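Local atomic coordinates of putative glycosyltransferase (GalT1) (Streptococcus parasanguinis, PDB entry 4PHR), a protein that probably transfers a sugar from a nucleotide donor to an acceptor, using a GT-D-type domain that binds UDP and accompanies a second glycosyltransferase family domain. Residues Leu21-Ile24 and His28-Val31; Glu70-Cys75 and Asp215-Gly220; Lys179-Tyr184 and Val203-Thr208; Pro207-Leu212 and Ala223-His228. One frame throughout, in Å; residues are numbered along the deposited sequence.

Contact 1 of 4, residues Leu21-Ile24 and His28-Val31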
loop_
_atom_site.group_PDB
_atom_site.type_symbol
_atom_site.label_atom_id
_atom_site.label_comp_id
_atom_site.label_asym_id
_atom_site.label_seq_id
_atom_site.Cartn_x
_atom_site.Cartn_y
_atom_site.Cartn_z
ATOM N N LEU A 21 -5.504 11.629 -3.065
ATOM C CA LEU A 21 -4.225 12.311 -3.217
ATOM C C LEU A 21 -4.331 13.798 -2.874
ATOM O O LEU A 21 -3.424 14.368 -2.262
ATOM C CB LEU A 21 -3.676 12.102 -4.626
ATOM C CG LEU A 21 -3.178 10.670 -4.861
ATOM C CD1 LEU A 21 -2.926 10.404 -6.341
ATOM C CD2 LEU A 21 -1.923 10.371 -4.027
ATOM N N LYS A 22 -5.443 14.430 -3.251
ATOM C CA LYS A 22 -5.641 15.841 -2.922
ATOM C C LYS A 22 -5.701 16.009 -1.413
ATOM O O LYS A 22 -5.149 16.957 -0.857
ATOM C CB LYS A 22 -6.923 16.387 -3.559
ATOM C CG LYS A 22 -6.840 16.548 -5.064
ATOM C CD LYS A 22 -8.215 16.793 -5.664
ATOM C CE LYS A 22 -8.131 16.981 -7.166
ATOM N NZ LYS A 22 -9.450 16.753 -7.824
ATOM N N TYR A 23 -6.375 15.073 -0.756
ATOM C CA TYR A 23 -6.469 15.070 0.694
ATOM C C TYR A 23 -5.089 14.959 1.346
ATOM O O TYR A 23 -4.758 15.707 2.259
ATOM C CB TYR A 23 -7.363 13.917 1.151
ATOM C CG TYR A 23 -7.582 13.836 2.643
ATOM C CD1 TYR A 23 -6.566 13.431 3.497
ATOM C CD2 TYR A 23 -8.818 14.142 3.194
ATOM C CE1 TYR A 23 -6.768 13.340 4.856
ATOM C CE2 TYR A 23 -9.031 14.061 4.551
ATOM C CZ TYR A 23 -8.008 13.662 5.381
ATOM O OH TYR A 23 -8.218 13.573 6.734
ATOM N N ILE A 24 -4.296 13.994 0.888
ATOM C CA ILE A 24 -2.977 13.757 1.467
ATOM C C ILE A 24 -2.089 14.995 1.350
ATOM O O ILE A 24 -1.417 15.378 2.308
ATOM C CB ILE A 24 -2.288 12.533 0.813
ATOM C CG1 ILE A 24 -3.115 11.264 1.057
ATOM C CG2 ILE A 24 -0.867 12.374 1.343
ATOM C CD1 ILE A 24 -2.843 10.129 0.065
ATOM N N HIS A 28 -0.797 17.047 4.195
ATOM C CA HIS A 28 0.484 16.415 4.509
ATOM C C HIS A 28 0.270 15.218 5.430
ATOM O O HIS A 28 1.013 15.017 6.395
ATOM C CB HIS A 28 1.449 17.417 5.152
ATOM C CG HIS A 28 1.593 18.695 4.387
ATOM N ND1 HIS A 28 1.055 19.886 4.823
ATOM C CD2 HIS A 28 2.204 18.964 3.211
ATOM C CE1 HIS A 28 1.335 20.838 3.951
ATOM N NE2 HIS A 28 2.032 20.305 2.963
ATOM N N ALA A 29 -0.752 14.426 5.120
ATOM C CA ALA A 29 -1.160 13.324 5.979
ATOM C C ALA A 29 -0.334 12.061 5.755
ATOM O O ALA A 29 0.136 11.791 4.652
ATOM C CB ALA A 29 -2.632 13.015 5.762
ATOM N N SER A 30 -0.171 11.287 6.819
ATOM C CA SER A 30 0.264 9.906 6.676
ATOM C C SER A 30 -0.873 9.110 6.037
ATOM O O SER A 30 -2.021 9.565 6.010
ATOM C CB SER A 30 0.610 9.308 8.034
ATOM O OG SER A 30 1.795 9.882 8.551
ATOM N N VAL A 31 -0.568 7.920 5.535
ATOM C CA VAL A 31 -1.568 7.110 4.865
ATOM C C VAL A 31 -1.371 5.658 5.248
ATOM O O VAL A 31 -0.270 5.125 5.114
ATOM C CB VAL A 31 -1.460 7.208 3.326
ATOM C CG1 VAL A 31 -2.569 6.373 2.669
ATOM C CG2 VAL A 31 -1.542 8.652 2.873
#
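I24 and V31 meet where the chain leaves helix 17-27 and turns straight into strand 30-33, a compact example of how a helix can be closed off and packed on the strand that follows it. The tight part is aliphatic. CD1 of I24 lies 3.4 Å from CG2 of V31, closer than carbons usually come, and CG1 of I24 presses on the same methyl, the two side chains crossing at about a right angle. In I24 the ethyl branch lies anti to the carbonyl carbon (chi1 -62°), which sends CG1 and CD1 to V31 and leaves the CG2 methyl to rest 3.5 Å from the carbonyl O of A29. L142 and L73 pack on I24 from outside the pair, so the isoleucine is buried.

The looser side lies toward the helix end. There the ring of Y23 meets A29 at its edge, its CE1 standing 4.2 Å from CB of A29, while its hydroxyl is hydrogen-bonded to the carbonyl O of D69. The bond from CA to CB of H28 points away from the helix segment, and the residue is exposed.

At this same end the backbone turns in a Schellman motif, with H28 as the C-prime residue at positive phi (52°). N of A29 donates to O of I24 over 3.0 Å, with an N-H...O angle of 152°. The chemistry is thus divided: the polar link caps the end of the helix, and the apolar one packs the new strand against it.

Contact 2 of 4, residues Glu70-Cys75 and Asp215-Gly220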
loop_
_atom_site.group_PDB
_atom_site.type_symbol
_atom_site.label_atom_id
_atom_site.label_comp_id
_atom_site.label_asym_id
_atom_site.label_seq_id
_atom_site.Cartn_x
_atom_site.Cartn_y
_atom_site.Cartn_z
ATOM N N GLU A 70 -6.269 15.310 9.656
ATOM C CA GLU A 70 -5.220 15.946 8.874
ATOM C C GLU A 70 -3.866 15.247 9.064
ATOM O O GLU A 70 -2.938 15.458 8.286
ATOM C CB GLU A 70 -5.142 17.450 9.167
ATOM C CG GLU A 70 -4.770 18.271 7.941
ATOM C CD GLU A 70 -5.101 19.749 8.062
ATOM O OE1 GLU A 70 -5.896 20.123 8.952
ATOM O OE2 GLU A 70 -4.564 20.537 7.254
ATOM N N LYS A 71 -3.767 14.396 10.082
ATOM C CA LYS A 71 -2.530 13.652 10.341
ATOM C C LYS A 71 -2.448 12.310 9.624
ATOM O O LYS A 71 -1.352 11.845 9.302
ATOM C CB LYS A 71 -2.345 13.400 11.836
ATOM C CG LYS A 71 -2.190 14.650 12.683
ATOM C CD LYS A 71 -1.453 14.323 13.974
ATOM C CE LYS A 71 -1.580 15.438 15.001
ATOM N NZ LYS A 71 -2.948 15.493 15.593
ATOM N N LEU A 72 -3.597 11.683 9.392
ATOM C CA LEU A 72 -3.623 10.318 8.880
ATOM C C LEU A 72 -4.892 10.046 8.096
ATOM O O LEU A 72 -5.997 10.325 8.560
ATOM C CB LEU A 72 -3.526 9.322 10.035
ATOM C CG LEU A 72 -3.645 7.843 9.666
ATOM C CD1 LEU A 72 -2.408 7.404 8.918
ATOM C CD2 LEU A 72 -3.846 6.999 10.916
ATOM N N LEU A 73 -4.727 9.496 6.901
ATOM C CA LEU A 73 -5.838 9.022 6.096
ATOM C C LEU A 73 -5.856 7.500 6.178
ATOM O O LEU A 73 -4.865 6.838 5.841
ATOM C CB LEU A 73 -5.664 9.467 4.644
ATOM C CG LEU A 73 -6.781 9.128 3.653
ATOM C CD1 LEU A 73 -8.099 9.759 4.082
ATOM C CD2 LEU A 73 -6.397 9.573 2.246
ATOM N N VAL A 74 -6.977 6.953 6.641
ATOM C CA VAL A 74 -7.173 5.510 6.706
ATOM C C VAL A 74 -7.952 5.087 5.467
ATOM O O VAL A 74 -8.998 5.664 5.174
ATOM C CB VAL A 74 -7.937 5.107 7.986
ATOM C CG1 VAL A 74 -8.196 3.601 8.006
ATOM C CG2 VAL A 74 -7.163 5.540 9.235
ATOM N N CYS A 75 -7.443 4.085 4.744
ATOM C CA CYS A 75 -7.980 3.745 3.423
ATOM C C CYS A 75 -8.588 2.352 3.372
ATOM O O CYS A 75 -8.120 1.441 4.055
ATOM C CB CYS A 75 -6.879 3.832 2.360
ATOM S SG CYS A 75 -6.073 5.432 2.260
ATOM N N ASP A 215 2.536 3.925 13.950
ATOM C CA ASP A 215 3.458 4.292 15.029
ATOM C C ASP A 215 4.315 5.514 14.686
ATOM O O ASP A 215 4.598 6.339 15.554
ATOM C CB ASP A 215 4.346 3.109 15.423
ATOM C CG ASP A 215 3.583 2.014 16.162
ATOM O OD1 ASP A 215 2.434 2.255 16.605
ATOM O OD2 ASP A 215 4.148 0.907 16.314
ATOM N N LEU A 216 4.746 5.622 13.432
ATOM C CA LEU A 216 5.521 6.775 12.968
ATOM C C LEU A 216 4.679 8.051 13.059
ATOM O O LEU A 216 5.183 9.122 13.399
ATOM C CB LEU A 216 5.967 6.565 11.516
ATOM C CG LEU A 216 7.399 6.273 11.061
ATOM C CD1 LEU A 216 8.364 5.904 12.184
ATOM C CD2 LEU A 216 7.378 5.213 9.954
ATOM N N THR A 217 3.395 7.927 12.738
ATOM C CA THR A 217 2.456 9.046 12.774
ATOM C C THR A 217 2.240 9.544 14.199
ATOM O O THR A 217 2.133 10.752 14.439
ATOM C CB THR A 217 1.102 8.642 12.150
ATOM O OG1 THR A 217 1.313 8.247 10.791
ATOM C CG2 THR A 217 0.106 9.794 12.188
ATOM N N THR A 218 2.187 8.610 15.143
ATOM C CA THR A 218 2.041 8.953 16.556
ATOM C C THR A 218 3.275 9.706 17.052
ATOM O O THR A 218 3.194 10.504 17.992
ATOM C CB THR A 218 1.813 7.689 17.405
ATOM O OG1 THR A 218 0.580 7.071 17.016
ATOM C CG2 THR A 218 1.753 8.033 18.879
ATOM N N LYS A 219 4.411 9.460 16.406
ATOM C CA LYS A 219 5.664 10.135 16.731
ATOM C C LYS A 219 5.862 11.390 15.880
ATOM O O LYS A 219 6.927 12.012 15.907
ATOM C CB LYS A 219 6.849 9.178 16.560
ATOM C CG LYS A 219 6.783 7.931 17.437
ATOM C CD LYS A 219 7.998 7.036 17.219
ATOM C CE LYS A 219 8.637 6.623 18.546
ATOM N NZ LYS A 219 7.966 5.450 19.175
ATOM N N GLY A 220 4.833 11.751 15.120
ATOM C CA GLY A 220 4.817 13.008 14.391
ATOM C C GLY A 220 5.362 13.014 12.974
ATOM O O GLY A 220 5.493 14.073 12.361
#
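K71 and T217 mark the closest backbone approach, their CA atoms 7.2 Å apart, where the start of strand 72-76 faces the last turn of helix 206-218. The helix closes with a Schellman motif: G220, at positive phi (91°), is the C-prime residue, and its N donates to O of T217 over 3.0 Å. On the strand side the meeting is confined to K71 and L72.

Within that small patch T217 alone makes the contact from the helix side, and it does so with its methyl. Its chi1 of -60°, measured to OG1, leaves CG2 anti to the backbone N and pointing across at the strand, 3.8 Å from O of K71 and 4.2 Å from CB of L72. The same torsion sets OG1 anti to the carbonyl carbon, where it is hydrogen-bonded to the carbonyl O of V213 one turn back and to OG of S30. K71 brings its CB to 4.4 Å from CG2 of T217, but the rest of its chain leads away and is exposed. L72, by contrast, is buried and also packs on S30 and V32 of the adjacent strand.

Such light van der Waals packing joins the C-terminal end of a beta-alpha-beta crossover helix to the parallel three-stranded sheet of this GT-D-type domain.

Contact 3 of 4, residues Lys179-Tyr184 and Val203-Thr208. With UDP (uridine-5'-diphosphate), chain B.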
loop_
_atom_site.group_PDB
_atom_site.type_symbol
_atom_site.label_atom_id
_atom_site.label_comp_id
_atom_site.label_asym_id
_atom_site.label_seq_id
_atom_site.Cartn_x
_atom_site.Cartn_y
_atom_site.Cartn_z
ATOM N N LYS A 179 9.339 -11.431 3.404
ATOM C CA LYS A 179 8.196 -12.114 3.997
ATOM C C LYS A 179 8.338 -12.121 5.517
ATOM O O LYS A 179 9.449 -12.096 6.046
ATOM C CB LYS A 179 8.053 -13.532 3.438
ATOM C CG LYS A 179 9.162 -14.482 3.834
ATOM C CD LYS A 179 8.942 -15.850 3.204
ATOM C CE LYS A 179 9.684 -16.939 3.962
ATOM N NZ LYS A 179 11.131 -16.625 4.120
ATOM N N ASN A 180 7.211 -12.156 6.216
ATOM C CA ASN A 180 7.222 -12.199 7.680
ATOM C C ASN A 180 8.022 -11.072 8.312
ATOM O O ASN A 180 8.729 -11.279 9.301
ATOM C CB ASN A 180 7.720 -13.551 8.192
ATOM C CG ASN A 180 6.693 -14.633 8.009
ATOM O OD1 ASN A 180 5.511 -14.355 7.803
ATOM N ND2 ASN A 180 7.131 -15.879 8.076
ATOM N N ALA A 181 7.911 -9.874 7.749
ATOM C CA ALA A 181 8.651 -8.747 8.289
ATOM C C ALA A 181 8.211 -8.403 9.710
ATOM O O ALA A 181 8.977 -7.808 10.469
ATOM C CB ALA A 181 8.525 -7.540 7.382
ATOM N N PHE A 182 6.992 -8.782 10.085
ATOM C CA PHE A 182 6.494 -8.391 11.400
ATOM C C PHE A 182 7.345 -8.946 12.538
ATOM O O PHE A 182 7.420 -8.353 13.613
ATOM C CB PHE A 182 5.024 -8.772 11.616
ATOM C CG PHE A 182 4.448 -8.176 12.876
ATOM C CD1 PHE A 182 4.196 -6.814 12.956
ATOM C CD2 PHE A 182 4.203 -8.965 13.989
ATOM C CE1 PHE A 182 3.688 -6.250 14.120
ATOM C CE2 PHE A 182 3.702 -8.411 15.160
ATOM C CZ PHE A 182 3.445 -7.053 15.225
ATOM N N GLN A 183 8.002 -10.068 12.288
ATOM C CA GLN A 183 8.885 -10.645 13.292
ATOM C C GLN A 183 9.957 -9.658 13.746
ATOM O O GLN A 183 10.434 -9.713 14.881
ATOM C CB GLN A 183 9.551 -11.905 12.761
ATOM C CG GLN A 183 10.475 -12.521 13.784
ATOM C CD GLN A 183 11.081 -13.816 13.316
ATOM O OE1 GLN A 183 10.378 -14.807 13.114
ATOM N NE2 GLN A 183 12.397 -13.818 13.141
ATOM N N TYR A 184 10.338 -8.754 12.853
ATOM C CA TYR A 184 11.403 -7.805 13.134
ATOM C C TYR A 184 10.855 -6.413 13.397
ATOM O O TYR A 184 11.583 -5.428 13.271
ATOM C CB TYR A 184 12.393 -7.775 11.965
ATOM C CG TYR A 184 13.031 -9.118 11.716
ATOM C CD1 TYR A 184 12.448 -10.039 10.853
ATOM C CD2 TYR A 184 14.202 -9.481 12.368
ATOM C CE1 TYR A 184 13.023 -11.277 10.637
ATOM C CE2 TYR A 184 14.785 -10.713 12.155
ATOM C CZ TYR A 184 14.189 -11.607 11.291
ATOM O OH TYR A 184 14.767 -12.835 11.080
ATOM N N VAL A 203 6.497 3.495 2.665
ATOM C CA VAL A 203 6.595 2.135 3.172
ATOM C C VAL A 203 5.907 1.162 2.221
ATOM O O VAL A 203 4.749 1.363 1.852
ATOM C CB VAL A 203 5.965 2.012 4.580
ATOM C CG1 VAL A 203 6.290 0.652 5.178
ATOM C CG2 VAL A 203 6.458 3.136 5.485
ATOM N N MET A 204 6.628 0.102 1.849
ATOM C CA MET A 204 6.116 -0.943 0.969
ATOM C C MET A 204 6.419 -2.266 1.666
ATOM O O MET A 204 7.474 -2.864 1.454
ATOM C CB MET A 204 6.773 -0.881 -0.419
ATOM C CG MET A 204 6.524 0.426 -1.180
ATOM S SD MET A 204 7.520 1.818 -0.568
ATOM C CE MET A 204 7.690 2.817 -2.044
ATOM N N LEU A 205 5.503 -2.710 2.524
ATOM C CA LEU A 205 5.848 -3.769 3.465
ATOM C C LEU A 205 4.629 -4.535 3.982
ATOM O O LEU A 205 4.592 -4.953 5.138
ATOM C CB LEU A 205 6.686 -3.209 4.633
ATOM C CG LEU A 205 7.674 -4.194 5.270
ATOM C CD1 LEU A 205 8.855 -4.482 4.339
ATOM C CD2 LEU A 205 8.168 -3.671 6.616
ATOM N N GLY A 206 3.646 -4.743 3.116
ATOM C CA GLY A 206 2.511 -5.567 3.482
ATOM C C GLY A 206 1.847 -5.108 4.768
ATOM O O GLY A 206 1.747 -3.900 5.016
ATOM N N PRO A 207 1.357 -6.060 5.588
ATOM C CA PRO A 207 0.625 -5.658 6.799
ATOM C C PRO A 207 1.504 -4.930 7.809
ATOM O O PRO A 207 1.009 -4.078 8.562
ATOM C CB PRO A 207 0.128 -6.989 7.380
ATOM C CG PRO A 207 0.974 -8.024 6.741
ATOM C CD PRO A 207 1.346 -7.518 5.387
ATOM N N THR A 208 2.790 -5.253 7.823
ATOM C CA THR A 208 3.714 -4.596 8.730
ATOM C C THR A 208 3.771 -3.091 8.454
ATOM O O THR A 208 3.941 -2.284 9.375
ATOM C CB THR A 208 5.110 -5.234 8.656
ATOM O OG1 THR A 208 4.997 -6.627 8.973
ATOM C CG2 THR A 208 6.070 -4.573 9.640
HETATM N N1 UDP B . 6.387 -6.957 1.572
HETATM C C2 UDP B . 7.613 -7.161 2.156
HETATM N N3 UDP B . 7.705 -7.889 3.318
HETATM C C4 UDP B . 6.579 -8.411 3.908
HETATM C C5 UDP B . 5.331 -8.203 3.322
HETATM C C6 UDP B . 5.287 -7.591 2.073
HETATM O O2 UDP B . 8.637 -6.721 1.633
HETATM O O4 UDP B . 6.711 -9.033 4.967
HETATM C "C1'" UDP B . 6.307 -6.106 0.375
HETATM C "C2'" UDP B . 6.103 -6.736 -0.977
HETATM O "O2'" UDP B . 7.326 -7.223 -1.489
HETATM C "C3'" UDP B . 5.584 -5.552 -1.762
HETATM C "C4'" UDP B . 4.773 -4.789 -0.728
HETATM O "O4'" UDP B . 5.163 -5.296 0.551
HETATM O "O3'" UDP B . 6.660 -4.739 -2.178
HETATM C "C5'" UDP B . 3.274 -4.957 -0.941
HETATM O "O5'" UDP B . 2.588 -4.283 0.106
HETATM P PA UDP B . 0.982 -4.285 0.220
HETATM O O1A UDP B . 0.509 -5.655 0.495
HETATM O O2A UDP B . 0.643 -3.255 1.231
HETATM O O3A UDP B . 0.554 -3.857 -1.283
HETATM P PB UDP B . -0.878 -3.480 -1.965
HETATM O O1B UDP B . -1.250 -4.665 -2.793
HETATM O O2B UDP B . -0.558 -2.298 -2.799
HETATM O O3B UDP B . -1.880 -3.216 -0.884
#
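A181 and L205 come together beside the uracil of UDP, where a loop and a strand-to-helix turn together line the nucleotide site. Along 179-184 the backbone first passes the exocyclic oxygen of the base: O4 of UDP lies near K179 and N180 and is bound by N of A181 over 3.1 Å with an N-H...O angle of 157°. N180, at positive phi, turns the chain here, and its side-chain OD1 accepts a hydrogen bond from N of D51.

A181 follows with CB 3.4 Å from that O4 and 4.0 Å from CD2 of L205. L205 forks between protein and ligand, one methyl on A181 and the other, CD1, 3.5 Å from O2 of the base. A181 begins a short 3-10 turn, and F182, its second residue, leans on T208. CB of F182 lies 3.4 Å from OG1 of T208; with the ring anti to the backbone N (chi1 -171°), that hydroxyl oxygen comes to the ring's edge, near its plane. L56 and N53 touch the phenyl group farther out. The turn is closed by N of Y184 on O of A181 before helix 185-195 begins.

On the other segment N of G206 donates to O5' of UDP over 3.2 Å, the bond being bent to 142°. The loop therefore grips the base while the turn grips the linkage between ribose and phosphate. With P177 O also hydrogen-bonded to UDP, a backbone amide directed at O4 is consistent with preference for a pyrimidine carrying a carbonyl at that position, and the apolar packing of A181 on L205 joins the two elements beside the base.

Contact 4 of 4, residues Pro207-Leu212 and Ala223-His228. With UDP (uridine-5'-diphosphate), chain B.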
loop_
_atom_site.group_PDB
_atom_site.type_symbol
_atom_site.label_atom_id
_atom_site.label_comp_id
_atom_site.label_asym_id
_atom_site.label_seq_id
_atom_site.Cartn_x
_atom_site.Cartn_y
_atom_site.Cartn_z
ATOM N N PRO A 207 1.357 -6.060 5.588
ATOM C CA PRO A 207 0.625 -5.658 6.799
ATOM C C PRO A 207 1.504 -4.930 7.809
ATOM O O PRO A 207 1.009 -4.078 8.562
ATOM C CB PRO A 207 0.128 -6.989 7.380
ATOM C CG PRO A 207 0.974 -8.024 6.741
ATOM C CD PRO A 207 1.346 -7.518 5.387
ATOM N N THR A 208 2.790 -5.253 7.823
ATOM C CA THR A 208 3.714 -4.596 8.730
ATOM C C THR A 208 3.771 -3.091 8.454
ATOM O O THR A 208 3.941 -2.284 9.375
ATOM C CB THR A 208 5.110 -5.234 8.656
ATOM O OG1 THR A 208 4.997 -6.627 8.973
ATOM C CG2 THR A 208 6.070 -4.573 9.640
ATOM N N ALA A 209 3.623 -2.719 7.185
ATOM C CA ALA A 209 3.633 -1.308 6.789
ATOM C C ALA A 209 2.576 -0.498 7.541
ATOM O O ALA A 209 2.806 0.656 7.886
ATOM C CB ALA A 209 3.423 -1.165 5.281
ATOM N N LYS A 210 1.417 -1.095 7.794
ATOM C CA LYS A 210 0.326 -0.343 8.409
ATOM C C LYS A 210 0.660 0.001 9.860
ATOM O O LYS A 210 0.383 1.111 10.337
ATOM C CB LYS A 210 -0.991 -1.106 8.309
ATOM C CG LYS A 210 -1.499 -1.278 6.860
ATOM C CD LYS A 210 -0.866 -2.483 6.191
ATOM C CE LYS A 210 -1.410 -2.774 4.788
ATOM N NZ LYS A 210 -0.731 -2.055 3.671
ATOM N N VAL A 211 1.255 -0.953 10.562
ATOM C CA VAL A 211 1.630 -0.735 11.952
ATOM C C VAL A 211 2.749 0.302 12.013
ATOM O O VAL A 211 2.733 1.205 12.853
ATOM C CB VAL A 211 2.070 -2.044 12.635
ATOM C CG1 VAL A 211 2.373 -1.801 14.121
ATOM C CG2 VAL A 211 0.982 -3.103 12.486
ATOM N N LEU A 212 3.710 0.179 11.103
ATOM C CA LEU A 212 4.816 1.125 11.044
ATOM C C LEU A 212 4.299 2.543 10.812
ATOM O O LEU A 212 4.682 3.476 11.524
ATOM C CB LEU A 212 5.795 0.731 9.932
ATOM C CG LEU A 212 7.100 1.530 9.862
ATOM C CD1 LEU A 212 7.860 1.399 11.174
ATOM C CD2 LEU A 212 7.963 1.074 8.690
ATOM N N ALA A 223 4.252 9.450 7.033
ATOM C CA ALA A 223 4.656 8.188 6.437
ATOM C C ALA A 223 3.521 7.676 5.564
ATOM O O ALA A 223 2.354 7.692 5.971
ATOM C CB ALA A 223 5.008 7.174 7.514
ATOM N N ILE A 224 3.864 7.231 4.358
ATOM C CA ILE A 224 2.869 6.852 3.366
ATOM C C ILE A 224 3.032 5.396 2.950
ATOM O O ILE A 224 4.059 4.997 2.412
ATOM C CB ILE A 224 2.950 7.764 2.118
ATOM C CG1 ILE A 224 2.850 9.243 2.524
ATOM C CG2 ILE A 224 1.870 7.412 1.104
ATOM C CD1 ILE A 224 2.963 10.200 1.348
ATOM N N ASP A 225 1.997 4.616 3.204
ATOM C CA ASP A 225 1.947 3.202 2.835
ATOM C C ASP A 225 1.655 3.107 1.333
ATOM O O ASP A 225 0.532 3.396 0.904
ATOM C CB ASP A 225 0.808 2.586 3.657
ATOM C CG ASP A 225 0.446 1.181 3.242
ATOM O OD1 ASP A 225 1.153 0.571 2.409
ATOM O OD2 ASP A 225 -0.559 0.675 3.802
ATOM N N LEU A 226 2.662 2.730 0.536
ATOM C CA LEU A 226 2.512 2.686 -0.923
ATOM C C LEU A 226 2.511 1.287 -1.548
ATOM O O LEU A 226 2.385 1.160 -2.766
ATOM C CB LEU A 226 3.576 3.544 -1.613
ATOM C CG LEU A 226 3.420 5.067 -1.501
ATOM C CD1 LEU A 226 4.569 5.780 -2.207
ATOM C CD2 LEU A 226 2.070 5.500 -2.062
ATOM N N GLY A 227 2.675 0.248 -0.732
ATOM C CA GLY A 227 2.455 -1.118 -1.178
ATOM C C GLY A 227 3.067 -1.473 -2.521
ATOM O O GLY A 227 4.276 -1.352 -2.713
ATOM N N HIS A 228 2.217 -1.910 -3.450
ATOM C CA HIS A 228 2.641 -2.443 -4.754
ATOM C C HIS A 228 2.768 -1.395 -5.868
ATOM O O HIS A 228 2.693 -1.729 -7.062
ATOM C CB HIS A 228 1.697 -3.571 -5.186
ATOM C CG HIS A 228 2.043 -4.905 -4.600
ATOM N ND1 HIS A 228 1.139 -5.668 -3.894
ATOM C CD2 HIS A 228 3.191 -5.622 -4.640
ATOM C CE1 HIS A 228 1.713 -6.801 -3.526
ATOM N NE2 HIS A 228 2.958 -6.800 -3.970
HETATM N N1 UDP B . 6.387 -6.957 1.572
HETATM C C2 UDP B . 7.613 -7.161 2.156
HETATM N N3 UDP B . 7.705 -7.889 3.318
HETATM C C4 UDP B . 6.579 -8.411 3.908
HETATM C C5 UDP B . 5.331 -8.203 3.322
HETATM C C6 UDP B . 5.287 -7.591 2.073
HETATM O O2 UDP B . 8.637 -6.721 1.633
HETATM O O4 UDP B . 6.711 -9.033 4.967
HETATM C "C1'" UDP B . 6.307 -6.106 0.375
HETATM C "C2'" UDP B . 6.103 -6.736 -0.977
HETATM O "O2'" UDP B . 7.326 -7.223 -1.489
HETATM C "C3'" UDP B . 5.584 -5.552 -1.762
HETATM C "C4'" UDP B . 4.773 -4.789 -0.728
HETATM O "O4'" UDP B . 5.163 -5.296 0.551
HETATM O "O3'" UDP B . 6.660 -4.739 -2.178
HETATM C "C5'" UDP B . 3.274 -4.957 -0.941
HETATM O "O5'" UDP B . 2.588 -4.283 0.106
HETATM P PA UDP B . 0.982 -4.285 0.220
HETATM O O1A UDP B . 0.509 -5.655 0.495
HETATM O O2A UDP B . 0.643 -3.255 1.231
HETATM O O3A UDP B . 0.554 -3.857 -1.283
HETATM P PB UDP B . -0.878 -3.480 -1.965
HETATM O O1B UDP B . -1.250 -4.665 -2.793
HETATM O O2B UDP B . -0.558 -2.298 -2.799
HETATM O O3B UDP B . -1.880 -3.216 -0.884
#
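The beta-alpha-beta unit of strand 200-204, helix 206-218 and strand 223-225 brings K210 and D225 together at the diphosphate of UDP. NZ of K210 forms a salt bridge with OD2 of D225 at 2.7 Å, approaching on the syn side, 15° out of the carboxylate plane. The lysine chain is bent at chi2 (85°) and again at chi4, which folds its end back so that NZ also donates to O2A of UDP over 3.0 Å and makes a weak hydrogen bond to the carbonyl O of G206. The ammonium thus joins carboxylate and alpha-phosphate. R33, paired with OD1 of D225, holds the other carboxylate oxygen and is itself bound to UDP. A209 adds a light touch, CB 4.1 Å from OD1 of D225.

Beyond the strand, H228 holds the beta-phosphate twice: its N donates to O2B over 2.9 Å and ND1 to O1B over 2.8 Å, the latter in the plane of the ring. One face of that imidazole carries C5' of UDP 3.5 Å above its centre, and NE2 is hydrogen-bonded to H250.

Strand 223-225 lies parallel to strand 200-204, whose V203 packs on A209 and L212, while helices 185-195 and 54-64 flank helix 206-218.

From the N terminus, contact 1 closes first, a short turn from helix 17-27 into strand 30-33. Contact 2 then spans a long loop from strand 72-76 to the end of helix 206-218, and contact 3 closes a smaller loop lying wholly within it. Contact 4 begins on P207 and T208, where contact 3 ends, and its segments alternate with those of contact 2, so these two cross. S30 ties contact 1 to contact 2 through the backbone of K71, and to contact 4 through A223. Paired strands 200-204 and 223-225 join contacts 3 and 4, which both touch UDP. Backbone bonds from V31 to A223 and D225 bring the three-stranded sheet against the five-stranded one.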